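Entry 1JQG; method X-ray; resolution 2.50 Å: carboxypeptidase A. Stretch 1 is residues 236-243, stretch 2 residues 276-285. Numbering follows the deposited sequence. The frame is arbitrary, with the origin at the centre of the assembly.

Stretch 1, residues 236-243: KNRATGYM
Stretch 2, residues 276-285: GRSAFSEPES

Residues 236-243 form an irregular, mostly extended segment, with phi/psi of -82/-166 at Asn237, -117/42 at Arg238, -79/132 at Ala239 and -105/-174 at Thr240; Gly241 takes a positive phi (77/19) before Tyr242 (-112/0). In the second stretch a type II turn runs from Ser278 to Ser281, with Ala279 at -67/131 and Phe280 at 58/40, closed by a weak bond from Ser281 N to Ser278 O (3.4 Å). Glu282 (-93/145) occupies the N-cap position, right before the helix that begins at Pro283. The stretches run antiparallel in register: CA atoms lie 8.1 Å apart for Asn237 and Glu284, 7.7 Å for Ala239 and Glu282, and 8.4 Å for Tyr242 and Gly276.

Every direct hydrogen bond between the stretches involves at least one side chain. Asn237 (chi1 p) points toward the second stretch, and its ND2 donates to both Glu282 OE1 (3.0 Å) and Glu284 OE2 (3.2 Å). Glu282 (m, m, chi3 -55°) is the hub: OE1 also packs 3.2 Å from Ala239 CB, while OE2 accepts from Tyr242 OH (2.6 Å) and Ser281 OG (2.8 Å), lying near the plane of the tyrosine ring at its edge.

Tyr242 (chi1 -83°, chi2 101°) has a sideways CA-to-CB bond, but its OH reaches across and also accepts a weak hydrogen bond from Arg277 N (3.3 Å). The Arg277 side chain (m, t, t, chi4 107°) extends back over one face of this ring. Its guanidinium stacks there with centres 4.2 Å apart and planes at 28°, and CZ lies 24° off the ring normal, a cation-pi arrangement.

Two waters extend the contact. Water 1 accepts from Arg238 N (2.6 Å) and donates to Glu284 OE1 (3.0 Å); water 2 accepts from Arg277 NH2 (2.7 Å) and donates to Thr240 O (3.2 Å).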

ATOM      1  N   LYS A 236       0.549  11.015  -1.561  1.00 23.22           N
ATOM      2  CA  LYS A 236       0.757  11.199  -2.988  1.00 25.34           C
ATOM      3  C   LYS A 236       2.249  11.333  -3.295  1.00 28.41           C
ATOM      4  O   LYS A 236       3.161  11.364  -2.455  1.00 29.05           O
ATOM      5  CB  LYS A 236      -0.014  12.446  -3.437  1.00 19.15           C
ATOM      6  CG  LYS A 236      -1.506  12.378  -3.231  1.00 20.24           C
ATOM      7  CD  LYS A 236      -2.243  13.579  -3.818  1.00 14.12           C
ATOM      8  CE  LYS A 236      -1.895  14.842  -3.010  1.00 16.58           C
ATOM      9  NZ  LYS A 236      -2.483  16.013  -3.732  1.00 22.95           N
ATOM     10  N   ASN A 237       2.596  11.484  -4.581  1.00 24.78           N
ATOM     11  CA  ASN A 237       4.001  11.762  -4.912  1.00 20.92           C
ATOM     12  C   ASN A 237       4.270  13.266  -4.721  1.00 21.36           C
ATOM     13  O   ASN A 237       3.511  13.937  -3.994  1.00 19.29           O
ATOM     14  CB  ASN A 237       4.285  11.328  -6.323  1.00 19.71           C
ATOM     15  CG  ASN A 237       3.614  12.140  -7.427  1.00 28.17           C
ATOM     16  OD1 ASN A 237       2.625  12.861  -7.170  1.00 15.43           O
ATOM     17  ND2 ASN A 237       4.055  12.093  -8.683  1.00 19.90           N
ATOM     18  N   ARG A 238       5.400  13.754  -5.247  1.00 19.19           N
ATOM     19  CA  ARG A 238       5.735  15.166  -5.026  1.00 20.07           C
ATOM     20  C   ARG A 238       5.782  15.989  -6.312  1.00 19.12           C
ATOM     21  O   ARG A 238       6.714  16.771  -6.552  1.00 25.03           O
ATOM     22  CB  ARG A 238       7.068  15.219  -4.261  1.00 19.60           C
ATOM     23  CG  ARG A 238       7.030  14.623  -2.876  1.00 24.18           C
ATOM     24  CD  ARG A 238       6.103  15.359  -1.909  1.00 23.16           C
ATOM     25  NE  ARG A 238       6.666  16.656  -1.531  1.00 30.68           N
ATOM     26  CZ  ARG A 238       5.977  17.619  -0.929  1.00 32.35           C
ATOM     27  NH1 ARG A 238       4.688  17.462  -0.621  1.00 30.63           N
ATOM     28  NH2 ARG A 238       6.659  18.731  -0.678  1.00 34.57           N
ATOM     29  N   ALA A 239       4.831  15.762  -7.200  1.00 16.67           N
ATOM     30  CA  ALA A 239       4.839  16.414  -8.517  1.00 22.83           C
ATOM     31  C   ALA A 239       4.340  17.851  -8.457  1.00 22.17           C
ATOM     32  O   ALA A 239       3.284  18.137  -7.868  1.00 20.79           O
ATOM     33  CB  ALA A 239       4.013  15.635  -9.541  1.00 23.18           C
ATOM     34  N   THR A 240       5.117  18.728  -9.098  1.00 24.61           N
ATOM     35  CA  THR A 240       4.760  20.169  -9.131  1.00 21.66           C
ATOM     36  C   THR A 240       4.230  20.516 -10.509  1.00 26.26           C
ATOM     37  O   THR A 240       4.006  19.651 -11.364  1.00 29.06           O
ATOM     38  CB  THR A 240       5.957  21.049  -8.804  1.00 16.80           C
ATOM     39  OG1 THR A 240       7.076  20.675  -9.611  1.00 27.93           O
ATOM     40  CG2 THR A 240       6.428  20.900  -7.369  1.00 22.06           C
ATOM     41  N   GLY A 241       3.975  21.813 -10.759  1.00 29.17           N
ATOM     42  CA  GLY A 241       3.508  22.249 -12.074  1.00 22.27           C
ATOM     43  C   GLY A 241       2.046  21.945 -12.288  1.00 27.15           C
ATOM     44  O   GLY A 241       1.576  21.918 -13.433  1.00 29.70           O
ATOM     45  N   TYR A 242       1.273  21.712 -11.224  1.00 26.81           N
ATOM     46  CA  TYR A 242      -0.144  21.414 -11.348  1.00 23.87           C
ATOM     47  C   TYR A 242      -1.013  22.541 -10.783  1.00 27.55           C
ATOM     48  O   TYR A 242      -2.195  22.524 -11.094  1.00 25.91           O
ATOM     49  CB  TYR A 242      -0.547  20.167 -10.574  1.00 24.50           C
ATOM     50  CG  TYR A 242      -0.303  18.866 -11.285  1.00 24.40           C
ATOM     51  CD1 TYR A 242       0.777  18.036 -11.018  1.00 21.50           C
ATOM     52  CD2 TYR A 242      -1.213  18.481 -12.275  1.00 22.91           C
ATOM     53  CE1 TYR A 242       0.916  16.851 -11.734  1.00 25.72           C
ATOM     54  CE2 TYR A 242      -1.078  17.294 -12.963  1.00 21.45           C
ATOM     55  CZ  TYR A 242      -0.000  16.475 -12.695  1.00 23.67           C
ATOM     56  OH  TYR A 242       0.204  15.278 -13.376  1.00 20.04           O
ATOM     57  N   MET A 243      -0.409  23.605 -10.264  1.00 29.98           N
ATOM     58  CA  MET A 243      -1.136  24.753  -9.744  1.00 27.85           C
ATOM     59  C   MET A 243      -0.196  25.936  -9.617  1.00 32.25           C
ATOM     60  O   MET A 243       1.002  25.842  -9.318  1.00 36.37           O
ATOM     61  CB  MET A 243      -1.776  24.413  -8.405  1.00 36.18           C
ATOM     62  CG  MET A 243      -2.524  25.539  -7.748  1.00 43.89           C
ATOM     63  SD  MET A 243      -3.252  25.097  -6.167  1.00 44.76           S
ATOM     64  CE  MET A 243      -4.799  24.470  -6.872  1.00 45.27           C
ATOM     65  N   GLY A 276      -4.079  13.134 -11.681  1.00 27.88           N
ATOM     66  CA  GLY A 276      -3.105  13.656 -12.653  1.00 28.02           C
ATOM     67  C   GLY A 276      -3.624  14.142 -14.009  1.00 28.33           C
ATOM     68  O   GLY A 276      -4.827  14.181 -14.229  1.00 26.99           O
ATOM     69  N   ARG A 277      -2.699  14.554 -14.871  1.00 32.34           N
ATOM     70  CA  ARG A 277      -2.971  15.046 -16.204  1.00 35.82           C
ATOM     71  C   ARG A 277      -3.625  13.956 -17.063  1.00 34.89           C
ATOM     72  O   ARG A 277      -4.571  14.260 -17.794  1.00 37.70           O
ATOM     73  CB  ARG A 277      -1.678  15.492 -16.913  1.00 34.23           C
ATOM     74  CG  ARG A 277      -1.066  16.763 -16.380  1.00 45.02           C
ATOM     75  CD  ARG A 277       0.301  16.987 -17.013  1.00 45.89           C
ATOM     76  NE  ARG A 277       0.956  18.174 -16.455  1.00 56.37           N
ATOM     77  CZ  ARG A 277       1.985  18.106 -15.618  1.00 53.47           C
ATOM     78  NH1 ARG A 277       2.412  16.888 -15.315  1.00 55.57           N
ATOM     79  NH2 ARG A 277       2.579  19.187 -15.136  1.00 54.79           N
ATOM     80  N   SER A 278      -3.068  12.767 -17.021  1.00 31.98           N
ATOM     81  CA  SER A 278      -3.493  11.627 -17.789  1.00 31.18           C
ATOM     82  C   SER A 278      -2.963  10.334 -17.141  1.00 30.92           C
ATOM     83  O   SER A 278      -2.380  10.362 -16.062  1.00 26.54           O
ATOM     84  CB  SER A 278      -2.960  11.649 -19.233  1.00 26.90           C
ATOM     85  OG  SER A 278      -1.543  11.539 -19.120  1.00 30.05           O
ATOM     86  N   ALA A 279      -3.300   9.197 -17.754  1.00 31.05           N
ATOM     87  CA  ALA A 279      -2.845   7.905 -17.265  1.00 27.14           C
ATOM     88  C   ALA A 279      -1.326   7.803 -17.427  1.00 22.64           C
ATOM     89  O   ALA A 279      -0.818   8.122 -18.497  1.00 21.78           O
ATOM     90  CB  ALA A 279      -3.564   6.814 -18.055  1.00 22.82           C
ATOM     91  N   PHE A 280      -0.639   7.394 -16.384  1.00 19.48           N
ATOM     92  CA  PHE A 280       0.803   7.288 -16.376  1.00 18.89           C
ATOM     93  C   PHE A 280       1.490   8.616 -16.690  1.00 22.26           C
ATOM     94  O   PHE A 280       2.567   8.712 -17.291  1.00 22.99           O
ATOM     95  CB  PHE A 280       1.267   6.212 -17.345  1.00 15.90           C
ATOM     96  CG  PHE A 280       0.731   4.840 -17.035  1.00 18.18           C
ATOM     97  CD1 PHE A 280      -0.243   4.276 -17.842  1.00 23.13           C
ATOM     98  CD2 PHE A 280       1.167   4.130 -15.943  1.00 15.99           C
ATOM     99  CE1 PHE A 280      -0.749   3.025 -17.567  1.00 26.39           C
ATOM    100  CE2 PHE A 280       0.662   2.877 -15.672  1.00 21.00           C
ATOM    101  CZ  PHE A 280      -0.306   2.310 -16.474  1.00 18.81           C
ATOM    102  N   SER A 281       0.964   9.716 -16.151  1.00 20.45           N
ATOM    103  CA  SER A 281       1.588  11.018 -16.242  1.00 19.62           C
ATOM    104  C   SER A 281       2.764  11.184 -15.290  1.00 18.54           C
ATOM    105  O   SER A 281       3.678  11.967 -15.486  1.00 17.30           O
ATOM    106  CB  SER A 281       0.534  12.092 -15.980  1.00 20.90           C
ATOM    107  OG  SER A 281       0.078  12.052 -14.655  1.00 24.15           O
ATOM    108  N   GLU A 282       2.758  10.391 -14.209  1.00 20.41           N
ATOM    109  CA  GLU A 282       3.844  10.434 -13.233  1.00 20.49           C
ATOM    110  C   GLU A 282       4.894   9.391 -13.562  1.00 19.31           C
ATOM    111  O   GLU A 282       4.533   8.324 -14.075  1.00 18.04           O
ATOM    112  CB  GLU A 282       3.265  10.230 -11.825  1.00 19.56           C
ATOM    113  CG  GLU A 282       2.162  11.178 -11.468  1.00 22.14           C
ATOM    114  CD  GLU A 282       2.450  12.623 -11.861  1.00 27.98           C
ATOM    115  OE1 GLU A 282       3.509  13.106 -11.425  1.00 22.52           O
ATOM    116  OE2 GLU A 282       1.557  13.153 -12.594  1.00 28.83           O
ATOM    117  N   PRO A 283       6.158   9.699 -13.308  1.00 19.69           N
ATOM    118  CA  PRO A 283       7.262   8.797 -13.525  1.00 20.48           C
ATOM    119  C   PRO A 283       7.234   7.544 -12.665  1.00 21.02           C
ATOM    120  O   PRO A 283       7.595   6.471 -13.159  1.00 24.01           O
ATOM    121  CB  PRO A 283       8.501   9.656 -13.194  1.00 21.58           C
ATOM    122  CG  PRO A 283       7.986  10.608 -12.172  1.00 22.52           C
ATOM    123  CD  PRO A 283       6.606  10.978 -12.685  1.00 21.03           C
ATOM    124  N   GLU A 284       6.685   7.639 -11.453  1.00 20.46           N
ATOM    125  CA  GLU A 284       6.608   6.516 -10.540  1.00 22.13           C
ATOM    126  C   GLU A 284       5.688   5.408 -11.076  1.00 23.33           C
ATOM    127  O   GLU A 284       5.959   4.211 -10.972  1.00 23.72           O
ATOM    128  CB  GLU A 284       6.135   6.957  -9.161  1.00 15.64           C
ATOM    129  CG  GLU A 284       7.101   7.879  -8.425  1.00 21.86           C
ATOM    130  CD  GLU A 284       6.949   9.345  -8.806  1.00 18.36           C
ATOM    131  OE1 GLU A 284       7.833  10.157  -8.452  1.00 24.62           O
ATOM    132  OE2 GLU A 284       6.000   9.731  -9.483  1.00 17.29           O
ATOM    133  N   SER A 285       4.546   5.795 -11.611  1.00 23.76           N
ATOM    134  CA  SER A 285       3.599   4.862 -12.194  1.00 23.62           C
ATOM    135  C   SER A 285       4.079   4.350 -13.555  1.00 24.59           C
ATOM    136  O   SER A 285       3.796   3.235 -14.003  1.00 26.56           O
ATOM    137  CB  SER A 285       2.219   5.527 -12.307  1.00 16.68           C
ATOM    138  OG  SER A 285       2.283   6.643 -13.161  1.00 20.59           O
TER
HETATM  139  O   HOH W   1       7.104  12.534  -6.799  1.00 27.53           O
HETATM  140  O   HOH W   2       4.747  18.032 -13.979  1.00 46.21           O